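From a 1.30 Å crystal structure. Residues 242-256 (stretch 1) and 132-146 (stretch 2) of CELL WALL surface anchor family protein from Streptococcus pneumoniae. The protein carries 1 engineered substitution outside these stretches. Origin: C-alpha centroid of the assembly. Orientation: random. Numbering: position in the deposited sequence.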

ATOM      1  N   ASN A 242      13.074   3.984   7.170  1.00  8.72           N
ATOM      2  CA  ASN A 242      13.617   4.085   5.825  1.00  7.77           C
ATOM      3  C   ASN A 242      14.845   3.218   5.671  1.00  9.21           C
ATOM      4  O   ASN A 242      15.803   3.365   6.434  1.00 11.12           O
ATOM      5  CB  ASN A 242      14.003   5.524   5.512  1.00  9.06           C
ATOM      6  CG  ASN A 242      12.823   6.455   5.537  1.00 13.63           C
ATOM      7  OD1 ASN A 242      11.724   6.153   5.103  1.00 12.75           O
ATOM      8  N   TRP A 243      14.811   2.329   4.681  1.00  9.44           N
ATOM      9  CA  TRP A 243      15.905   1.403   4.413  1.00  9.90           C
ATOM     10  C   TRP A 243      16.674   1.849   3.180  1.00  8.88           C
ATOM     11  O   TRP A 243      16.068   2.130   2.146  1.00  9.67           O
ATOM     12  CB  TRP A 243      15.359   0.005   4.120  1.00 10.57           C
ATOM     13  CG  TRP A 243      14.650  -0.705   5.228  1.00  9.73           C
ATOM     14  CD1 TRP A 243      13.401  -0.426   5.725  1.00 11.69           C
ATOM     15  CD2 TRP A 243      15.103  -1.883   5.915  1.00 10.52           C
ATOM     16  NE1 TRP A 243      13.069  -1.346   6.698  1.00 10.91           N
ATOM     17  CE2 TRP A 243      14.095  -2.243   6.838  1.00 11.09           C
ATOM     18  CE3 TRP A 243      16.268  -2.658   5.853  1.00 12.16           C
ATOM     19  CZ2 TRP A 243      14.215  -3.347   7.688  1.00 12.99           C
ATOM     20  CZ3 TRP A 243      16.387  -3.759   6.702  1.00 13.61           C
ATOM     21  CH2 TRP A 243      15.366  -4.091   7.605  1.00 14.47           C
ATOM     22  N   LYS A 244      18.001   1.887   3.268  1.00  9.88           N
ATOM     23  CA  LYS A 244      18.818   2.259   2.112  1.00 11.24           C
ATOM     24  C   LYS A 244      18.961   1.073   1.148  1.00 12.11           C
ATOM     25  O   LYS A 244      20.038   0.490   1.020  1.00 13.40           O
ATOM     26  CB  LYS A 244      20.190   2.754   2.565  1.00 13.22           C
ATOM     27  CG  LYS A 244      20.924   3.561   1.523  1.00 14.80           C
ATOM     28  CD  LYS A 244      22.290   3.988   2.054  1.00 20.85           C
ATOM     29  CE  LYS A 244      23.011   4.885   1.072  1.00 27.60           C
ATOM     30  NZ  LYS A 244      24.227   5.461   1.703  1.00 34.12           N
ATOM     31  N   ASP A 245      17.873   0.722   0.467  1.00 11.75           N
ATOM     32  CA  ASP A 245      17.848  -0.451  -0.411  1.00 12.00           C
ATOM     33  C   ASP A 245      18.374  -0.182  -1.822  1.00 12.71           C
ATOM     34  O   ASP A 245      18.636  -1.123  -2.571  1.00 13.65           O
ATOM     35  CB  ASP A 245      16.425  -1.008  -0.519  1.00 12.78           C
ATOM     36  CG  ASP A 245      15.918  -1.613   0.781  1.00 12.08           C
ATOM     37  OD1 ASP A 245      16.738  -2.123   1.583  1.00 13.28           O
ATOM     38  OD2 ASP A 245      14.686  -1.580   0.993  1.00 12.42           O
ATOM     39  N   GLU A 246      18.501   1.089  -2.196  1.00 12.63           N
ATOM     40  CA  GLU A 246      19.008   1.461  -3.519  1.00 13.86           C
ATOM     41  C   GLU A 246      18.170   0.858  -4.648  1.00 12.29           C
ATOM     42  O   GLU A 246      18.699   0.354  -5.642  1.00 14.47           O
ATOM     43  CB  GLU A 246      20.489   1.079  -3.669  1.00 16.92           C
ATOM     44  CG  GLU A 246      21.401   1.742  -2.645  1.00 22.54           C
ATOM     45  CD  GLU A 246      21.449   3.253  -2.785  1.00 30.61           C
ATOM     46  OE1 GLU A 246      20.933   3.785  -3.794  1.00 32.28           O
ATOM     47  OE2 GLU A 246      22.013   3.912  -1.884  1.00 34.58           O
ATOM     48  N   ASN A 247      16.852   0.913  -4.474  1.00 12.66           N
ATOM     49  CA  ASN A 247      15.906   0.437  -5.477  1.00 12.05           C
ATOM     50  C   ASN A 247      15.070   1.576  -6.060  1.00 12.98           C
ATOM     51  O   ASN A 247      15.051   2.676  -5.509  1.00 13.17           O
ATOM     52  CB  ASN A 247      14.972  -0.596  -4.843  1.00 12.79           C
ATOM     53  CG  ASN A 247      15.629  -1.948  -4.672  1.00 12.85           C
ATOM     54  OD1 ASN A 247      16.478  -2.352  -5.473  1.00 13.70           O
ATOM     55  ND2 ASN A 247      15.232  -2.663  -3.630  1.00 12.16           N
ATOM     56  N   PRO A 248      14.366   1.307  -7.175  1.00 12.73           N
ATOM     57  CA  PRO A 248      13.460   2.308  -7.745  1.00 13.98           C
ATOM     58  C   PRO A 248      12.320   2.620  -6.783  1.00 12.72           C
ATOM     59  O   PRO A 248      12.032   1.825  -5.882  1.00 11.79           O
ATOM     60  CB  PRO A 248      12.892   1.606  -8.988  1.00 14.66           C
ATOM     61  CG  PRO A 248      13.821   0.475  -9.277  1.00 16.27           C
ATOM     62  CD  PRO A 248      14.367   0.053  -7.951  1.00 14.91           C
ATOM     63  N   LYS A 249      11.665   3.755  -6.981  1.00 13.70           N
ATOM     64  CA  LYS A 249      10.482   4.072  -6.193  1.00 13.44           C
ATOM     65  C   LYS A 249       9.409   2.996  -6.396  1.00 12.21           C
ATOM     66  O   LYS A 249       9.316   2.391  -7.457  1.00 12.94           O
ATOM     67  CB  LYS A 249       9.951   5.462  -6.558  1.00 15.00           C
ATOM     68  CG  LYS A 249       9.333   5.567  -7.940  1.00 18.00           C
ATOM     69  CD  LYS A 249       8.902   6.996  -8.236  1.00 25.28           C
ATOM     70  CE  LYS A 249       8.326   7.124  -9.635  1.00 33.94           C
ATOM     71  NZ  LYS A 249       7.767   8.481  -9.878  1.00 39.98           N
ATOM     72  N   PRO A 250       8.596   2.742  -5.364  1.00 10.64           N
ATOM     73  CA  PRO A 250       7.565   1.708  -5.493  1.00 10.99           C
ATOM     74  C   PRO A 250       6.443   2.142  -6.431  1.00 10.89           C
ATOM     75  O   PRO A 250       6.310   3.332  -6.716  1.00 13.02           O
ATOM     76  CB  PRO A 250       7.016   1.597  -4.068  1.00 11.61           C
ATOM     77  CG  PRO A 250       7.236   2.957  -3.487  1.00 12.08           C
ATOM     78  CD  PRO A 250       8.552   3.414  -4.056  1.00 11.65           C
ATOM     79  N   LEU A 251       5.659   1.187  -6.914  1.00 11.08           N
ATOM     80  CA  LEU A 251       4.426   1.522  -7.623  1.00 11.67           C
ATOM     81  C   LEU A 251       3.299   1.727  -6.623  1.00 12.35           C
ATOM     82  O   LEU A 251       3.242   1.064  -5.588  1.00 12.95           O
ATOM     83  CB  LEU A 251       4.034   0.407  -8.591  1.00 12.15           C
ATOM     84  CG  LEU A 251       5.099  -0.105  -9.561  1.00 14.19           C
ATOM     85  CD1 LEU A 251       4.448  -1.057 -10.542  1.00 15.34           C
ATOM     86  CD2 LEU A 251       5.760   1.053 -10.291  1.00 16.06           C
ATOM     87  N   ASP A 252       2.391   2.634  -6.956  1.00 12.32           N
ATOM     88  CA  ASP A 252       1.301   3.026  -6.080  1.00 15.55           C
ATOM     89  C   ASP A 252       0.086   3.275  -6.979  1.00 15.37           C
ATOM     90  O   ASP A 252      -0.058   4.359  -7.537  1.00 15.74           O
ATOM     91  CB  ASP A 252       1.721   4.309  -5.351  1.00 18.25           C
ATOM     92  CG  ASP A 252       0.786   4.697  -4.218  1.00 23.21           C
ATOM     93  OD1 ASP A 252      -0.151   3.936  -3.894  1.00 22.32           O
ATOM     94  OD2 ASP A 252       1.001   5.788  -3.645  1.00 28.22           O
ATOM     95  N   PRO A 253      -0.769   2.259  -7.162  1.00 15.24           N
ATOM     96  CA  PRO A 253      -1.897   2.364  -8.095  1.00 14.45           C
ATOM     97  C   PRO A 253      -2.960   3.347  -7.613  1.00 16.75           C
ATOM     98  O   PRO A 253      -3.096   3.600  -6.415  1.00 17.60           O
ATOM     99  CB  PRO A 253      -2.484   0.944  -8.097  1.00 16.08           C
ATOM    100  CG  PRO A 253      -2.076   0.365  -6.794  1.00 17.52           C
ATOM    101  CD  PRO A 253      -0.737   0.956  -6.473  1.00 17.01           C
ATOM    102  N   THR A 254      -3.717   3.903  -8.550  1.00 17.50           N
ATOM    103  CA  THR A 254      -4.910   4.651  -8.179  1.00 17.54           C
ATOM    104  C   THR A 254      -5.888   3.674  -7.536  1.00 15.69           C
ATOM    105  O   THR A 254      -5.873   2.477  -7.839  1.00 15.96           O
ATOM    106  CB  THR A 254      -5.557   5.365  -9.378  1.00 19.83           C
ATOM    107  OG1 THR A 254      -5.800   4.417 -10.423  1.00 19.25           O
ATOM    108  CG2 THR A 254      -4.641   6.477  -9.891  1.00 20.49           C
ATOM    109  N   GLU A 255      -6.723   4.193  -6.644  1.00 15.28           N
ATOM    110  CA  GLU A 255      -7.473   3.373  -5.708  1.00 15.48           C
ATOM    111  C   GLU A 255      -8.978   3.505  -5.939  1.00 15.15           C
ATOM    112  O   GLU A 255      -9.491   4.601  -6.161  1.00 16.88           O
ATOM    113  CB  GLU A 255      -7.105   3.785  -4.273  1.00 16.10           C
ATOM    114  CG  GLU A 255      -5.582   3.785  -4.016  1.00 16.26           C
ATOM    115  CD  GLU A 255      -5.153   4.548  -2.755  1.00 18.18           C
ATOM    116  OE1 GLU A 255      -3.964   4.442  -2.370  1.00 18.90           O
ATOM    117  OE2 GLU A 255      -5.987   5.248  -2.143  1.00 20.53           O
ATOM    118  N   PRO A 256      -9.693   2.379  -5.904  1.00 14.96           N
ATOM    119  CA  PRO A 256     -11.153   2.405  -6.010  1.00 14.29           C
ATOM    120  C   PRO A 256     -11.755   2.815  -4.678  1.00 14.37           C
ATOM    121  O   PRO A 256     -11.075   2.776  -3.655  1.00 15.20           O
ATOM    122  CB  PRO A 256     -11.491   0.941  -6.310  1.00 14.53           C
ATOM    123  CG  PRO A 256     -10.440   0.177  -5.565  1.00 16.35           C
ATOM    124  CD  PRO A 256      -9.177   1.023  -5.644  1.00 14.85           C
TER
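Stretch 2, residues 132-146: NDVTFNYGNNPDHGN

Stretch 2 runs antiparallel to stretch 1, as an extended strand from N132 to G139 followed by a loop through N146. Opposite it, most of stretch 1 is loop, and proline-rich. The register pairs E255 with N132, D252 with T135, L251 with F136, P250 with N137, N247 with G139 and W243 with H144, the CA atoms lying 4.8 to 6.6 Å apart. True β pairing is confined to one bridge: F136 N donates to L251 O at 2.9 Å, and L251 N to F136 O at 3.0 Å. P253, whose ring CD lies 3.3 Å from V134 O, has no amide hydrogen to offer that carbonyl.

Around this bridge L251, F136 and Y138 leave their CA atoms sideways, and their side chains meet beside the backbone pairing. L251 (m, t) brings CD1 to 3.8 Å from F136 CD2, with F136 at chi1 t, while L251 CD2 lies 4.2 Å from Y138 CE1. Y138 takes chi1 p, and its ring end comes nearer to stretch 1, with Y138 CZ 3.9 Å from P248 CB. Water 4 joins Y138 OH and K249 O, at 2.7 Å from each. Further along, P253 CG rests 4.0 Å from V134 CB, and water 2 accepts from V134 N at 3.0 Å.

Past the strand, side chains take over the pairing. N247, chi1 m, points toward stretch 2 and treats N141 as a β partner would: N141 N donates to N247 OD1 (3.1 Å), and N247 ND2 donates to N141 O (2.9 Å). N247 ND2 also reaches D143 OD1 at 2.9 Å, with D143 at chi1 t. This placement requires a bare backbone at G139: a CB there would lie 2.1 Å from N247 CG, and the phi/psi of 164/172 independently calls for glycine. N141, chi1 m, returns the favour, its ND2 donating to D245 O at 3.2 Å and, weakly, to E246 O at 3.1 Å.

The last lock is D245 with H144, both chi1 m and both pointing toward the opposite stretch. The carboxylate receives two donors from one residue: H144 N to D245 OD2 and H144 ND1 to D245 OD1, each 2.8 Å. D245 OD1 approaches the imidazole at its edge, leaving a face free for W243. At chi1 m and chi2 73°, the indole stacks on that face, its six-membered ring centroid 3.6 Å from that of H144 and the planes 9° apart; H144 CB sits 3.3 Å from the centroid of the five-membered ring. The rule is economical: one backbone bridge joins the strand to the loop, then an asparagine and an aspartate read the backbone of the departing loop, and an aromatic stack covers the end.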

ATOM      1  N   ASN A 132      -8.676   1.763  -0.031  1.00 13.67           N
ATOM      2  CA  ASN A 132      -7.524   0.977   0.346  1.00 13.72           C
ATOM      3  C   ASN A 132      -6.295   1.561  -0.320  1.00 14.10           C
ATOM      4  O   ASN A 132      -6.413   2.426  -1.182  1.00 16.36           O
ATOM      5  CB  ASN A 132      -7.743  -0.466  -0.067  1.00 14.27           C
ATOM      6  CG  ASN A 132      -7.749  -0.645  -1.552  1.00 15.75           C
ATOM      7  OD1 ASN A 132      -8.614  -0.194  -2.298  1.00 16.45           O
ATOM      8  N   ASP A 133      -5.117   1.118   0.101  1.00 13.89           N
ATOM      9  CA  ASP A 133      -3.866   1.618  -0.463  1.00 13.27           C
ATOM     10  C   ASP A 133      -2.891   0.464  -0.641  1.00 12.65           C
ATOM     11  O   ASP A 133      -2.710  -0.346   0.264  1.00 12.55           O
ATOM     12  CB  ASP A 133      -3.251   2.746   0.387  1.00 15.12           C
ATOM     13  CG  ASP A 133      -2.815   2.292   1.779  1.00 14.75           C
ATOM     14  OD1 ASP A 133      -3.688   2.030   2.638  1.00 16.38           O
ATOM     15  OD2 ASP A 133      -1.586   2.233   2.030  1.00 13.49           O
ATOM     16  N   VAL A 134      -2.284   0.392  -1.821  1.00 13.55           N
ATOM     17  CA  VAL A 134      -1.384  -0.692  -2.178  1.00 13.61           C
ATOM     18  C   VAL A 134      -0.063  -0.128  -2.656  1.00 11.81           C
ATOM     19  O   VAL A 134      -0.011   0.954  -3.261  1.00 13.80           O
ATOM     20  CB  VAL A 134      -1.974  -1.538  -3.322  1.00 12.95           C
ATOM     21  CG1 VAL A 134      -0.894  -2.389  -3.996  1.00 15.18           C
ATOM     22  CG2 VAL A 134      -3.090  -2.404  -2.809  1.00 14.78           C
ATOM     23  N   THR A 135       1.008  -0.858  -2.376  1.00 10.81           N
ATOM     24  CA  THR A 135       2.277  -0.613  -3.039  1.00 11.02           C
ATOM     25  C   THR A 135       2.798  -1.897  -3.634  1.00 10.91           C
ATOM     26  O   THR A 135       2.565  -2.991  -3.101  1.00 10.38           O
ATOM     27  CB  THR A 135       3.386  -0.050  -2.100  1.00 14.19           C
ATOM     28  OG1 THR A 135       3.602  -0.934  -0.983  1.00 14.01           O
ATOM     29  CG2 THR A 135       3.042   1.341  -1.610  1.00 16.10           C
ATOM     30  N   PHE A 136       3.502  -1.751  -4.749  1.00 10.26           N
ATOM     31  CA  PHE A 136       4.358  -2.806  -5.269  1.00 10.02           C
ATOM     32  C   PHE A 136       5.786  -2.366  -4.996  1.00 10.37           C
ATOM     33  O   PHE A 136       6.261  -1.377  -5.566  1.00 12.08           O
ATOM     34  CB  PHE A 136       4.133  -3.035  -6.765  1.00 11.55           C
ATOM     35  CG  PHE A 136       4.984  -4.130  -7.349  1.00 12.11           C
ATOM     36  CD1 PHE A 136       4.953  -5.412  -6.815  1.00 11.69           C
ATOM     37  CD2 PHE A 136       5.815  -3.879  -8.434  1.00 12.61           C
ATOM     38  CE1 PHE A 136       5.731  -6.425  -7.348  1.00 11.91           C
ATOM     39  CE2 PHE A 136       6.594  -4.894  -8.976  1.00 12.54           C
ATOM     40  CZ  PHE A 136       6.550  -6.164  -8.431  1.00 12.73           C
ATOM     41  N   ASN A 137       6.438  -3.077  -4.084  1.00 10.95           N
ATOM     42  CA  ASN A 137       7.807  -2.786  -3.680  1.00  9.95           C
ATOM     43  C   ASN A 137       8.715  -3.794  -4.336  1.00 10.27           C
ATOM     44  O   ASN A 137       8.588  -4.998  -4.106  1.00 11.98           O
ATOM     45  CB  ASN A 137       7.925  -2.859  -2.164  1.00 10.42           C
ATOM     46  CG  ASN A 137       6.898  -1.986  -1.483  1.00 11.27           C
ATOM     47  OD1 ASN A 137       7.106  -0.770  -1.303  1.00 13.99           O
ATOM     48  ND2 ASN A 137       5.763  -2.581  -1.126  1.00 12.06           N
ATOM     49  N   TYR A 138       9.614  -3.302  -5.178  1.00 11.17           N
ATOM     50  CA  TYR A 138      10.409  -4.179  -6.025  1.00 10.70           C
ATOM     51  C   TYR A 138      11.796  -3.594  -6.262  1.00 10.55           C
ATOM     52  O   TYR A 138      12.055  -2.428  -5.962  1.00 12.50           O
ATOM     53  CB  TYR A 138       9.699  -4.371  -7.374  1.00 11.67           C
ATOM     54  CG  TYR A 138       9.846  -3.176  -8.294  1.00 11.65           C
ATOM     55  CD1 TYR A 138       9.070  -2.032  -8.121  1.00 11.72           C
ATOM     56  CD2 TYR A 138      10.762  -3.192  -9.338  1.00 13.05           C
ATOM     57  CE1 TYR A 138       9.212  -0.935  -8.961  1.00 12.17           C
ATOM     58  CE2 TYR A 138      10.912  -2.101 -10.181  1.00 13.86           C
ATOM     59  CZ  TYR A 138      10.137  -0.974  -9.989  1.00 13.05           C
ATOM     60  OH  TYR A 138      10.286   0.106 -10.839  1.00 14.43           O
ATOM     61  N   GLY A 139      12.677  -4.398  -6.835  1.00 11.84           N
ATOM     62  CA  GLY A 139      13.973  -3.904  -7.240  1.00 13.14           C
ATOM     63  C   GLY A 139      14.934  -5.037  -7.488  1.00 12.78           C
ATOM     64  O   GLY A 139      14.631  -6.200  -7.209  1.00 12.13           O
ATOM     65  N   ASN A 140      16.096  -4.691  -8.026  1.00 14.52           N
ATOM     66  CA  ASN A 140      17.150  -5.666  -8.256  1.00 15.45           C
ATOM     67  C   ASN A 140      17.912  -6.008  -6.975  1.00 14.40           C
ATOM     68  O   ASN A 140      18.658  -6.993  -6.935  1.00 16.61           O
ATOM     69  CB  ASN A 140      18.108  -5.156  -9.330  1.00 17.55           C
ATOM     70  CG  ASN A 140      17.482  -5.141 -10.715  1.00 20.61           C
ATOM     71  OD1 ASN A 140      16.302  -5.448 -10.888  1.00 18.96           O
ATOM     72  ND2 ASN A 140      18.281  -4.791 -11.713  1.00 25.31           N
ATOM     73  N   ASN A 141      17.750  -5.167  -5.955  1.00 13.23           N
ATOM     74  CA  ASN A 141      18.237  -5.455  -4.605  1.00 13.80           C
ATOM     75  C   ASN A 141      17.056  -5.823  -3.718  1.00 13.91           C
ATOM     76  O   ASN A 141      15.917  -5.467  -4.022  1.00 12.81           O
ATOM     77  CB  ASN A 141      18.933  -4.237  -3.999  1.00 15.16           C
ATOM     78  CG  ASN A 141      20.054  -3.710  -4.868  1.00 17.55           C
ATOM     79  OD1 ASN A 141      20.935  -4.457  -5.301  1.00 19.66           O
ATOM     80  ND2 ASN A 141      20.033  -2.410  -5.116  1.00 18.49           N
ATOM     81  N   PRO A 142      17.314  -6.537  -2.613  1.00 13.50           N
ATOM     82  CA  PRO A 142      16.197  -6.819  -1.703  1.00 13.57           C
ATOM     83  C   PRO A 142      15.512  -5.517  -1.293  1.00 12.20           C
ATOM     84  O   PRO A 142      16.196  -4.533  -1.008  1.00 12.88           O
ATOM     85  CB  PRO A 142      16.892  -7.488  -0.506  1.00 14.83           C
ATOM     86  CG  PRO A 142      18.128  -8.109  -1.095  1.00 15.66           C
ATOM     87  CD  PRO A 142      18.578  -7.145  -2.160  1.00 16.25           C
ATOM     88  N   ASP A 143      14.183  -5.501  -1.297  1.00 12.34           N
ATOM     89  CA  ASP A 143      13.453  -4.308  -0.891  1.00 11.74           C
ATOM     90  C   ASP A 143      12.636  -4.537   0.376  1.00 11.29           C
ATOM     91  O   ASP A 143      11.946  -5.554   0.510  1.00 12.56           O
ATOM     92  CB  ASP A 143      12.542  -3.805  -2.004  1.00 12.91           C
ATOM     93  CG  ASP A 143      12.186  -2.344  -1.815  1.00 11.47           C
ATOM     94  OD1 ASP A 143      13.009  -1.482  -2.212  1.00 12.74           O
ATOM     95  OD2 ASP A 143      11.107  -2.059  -1.244  1.00 11.28           O
ATOM     96  N   HIS A 144      12.690  -3.565   1.281  1.00 11.78           N
ATOM     97  CA  HIS A 144      12.033  -3.649   2.583  1.00 11.21           C
ATOM     98  C   HIS A 144      10.826  -2.723   2.714  1.00 11.22           C
ATOM     99  O   HIS A 144      10.254  -2.602   3.795  1.00 13.85           O
ATOM    100  CB  HIS A 144      13.035  -3.335   3.694  1.00 12.61           C
ATOM    101  CG  HIS A 144      14.194  -4.278   3.742  1.00 15.78           C
ATOM    102  ND1 HIS A 144      15.373  -4.051   3.063  1.00 18.37           N
ATOM    103  CD2 HIS A 144      14.351  -5.456   4.389  1.00 17.12           C
ATOM    104  CE1 HIS A 144      16.205  -5.050   3.291  1.00 20.17           C
ATOM    105  NE2 HIS A 144      15.609  -5.916   4.090  1.00 19.81           N
ATOM    106  N   GLY A 145      10.436  -2.083   1.617  1.00 10.87           N
ATOM    107  CA  GLY A 145       9.301  -1.174   1.641  1.00 11.04           C
ATOM    108  C   GLY A 145       7.945  -1.858   1.640  1.00  9.72           C
ATOM    109  O   GLY A 145       7.812  -3.033   1.288  1.00 10.44           O
ATOM    110  N   ASN A 146       6.924  -1.097   2.022  1.00  9.59           N
ATOM    111  CA  ASN A 146       5.550  -1.587   2.060  1.00  9.31           C
ATOM    112  C   ASN A 146       4.590  -0.393   2.023  1.00  9.18           C
ATOM    113  O   ASN A 146       5.014   0.737   1.774  1.00 10.24           O
ATOM    114  CB  ASN A 146       5.327  -2.473   3.286  1.00  9.93           C
ATOM    115  CG  ASN A 146       5.758  -1.799   4.553  1.00 10.01           C
ATOM    116  OD1 ASN A 146       5.423  -0.645   4.780  1.00 10.45           O
ATOM    117  ND2 ASN A 146       6.531  -2.500   5.377  1.00 11.81           N
TER
HETATM  118  O   HOH W   1     -11.198   0.453  -1.944  1.00 16.69           O
HETATM  119  O   HOH W   2      -2.514   2.703  -3.744  1.00 15.50           O
HETATM  120  O   HOH W   3      10.493  -0.321  -4.906  1.00 12.37           O
HETATM  121  O   HOH W   4       9.522   2.583 -10.140  1.00 15.75           O
HETATM  122  O   HOH W   5      17.501  -2.017  -7.996  1.00 23.27           O
HETATM  123  O   HOH W   6      18.392  -3.943   0.464  1.00 13.71           O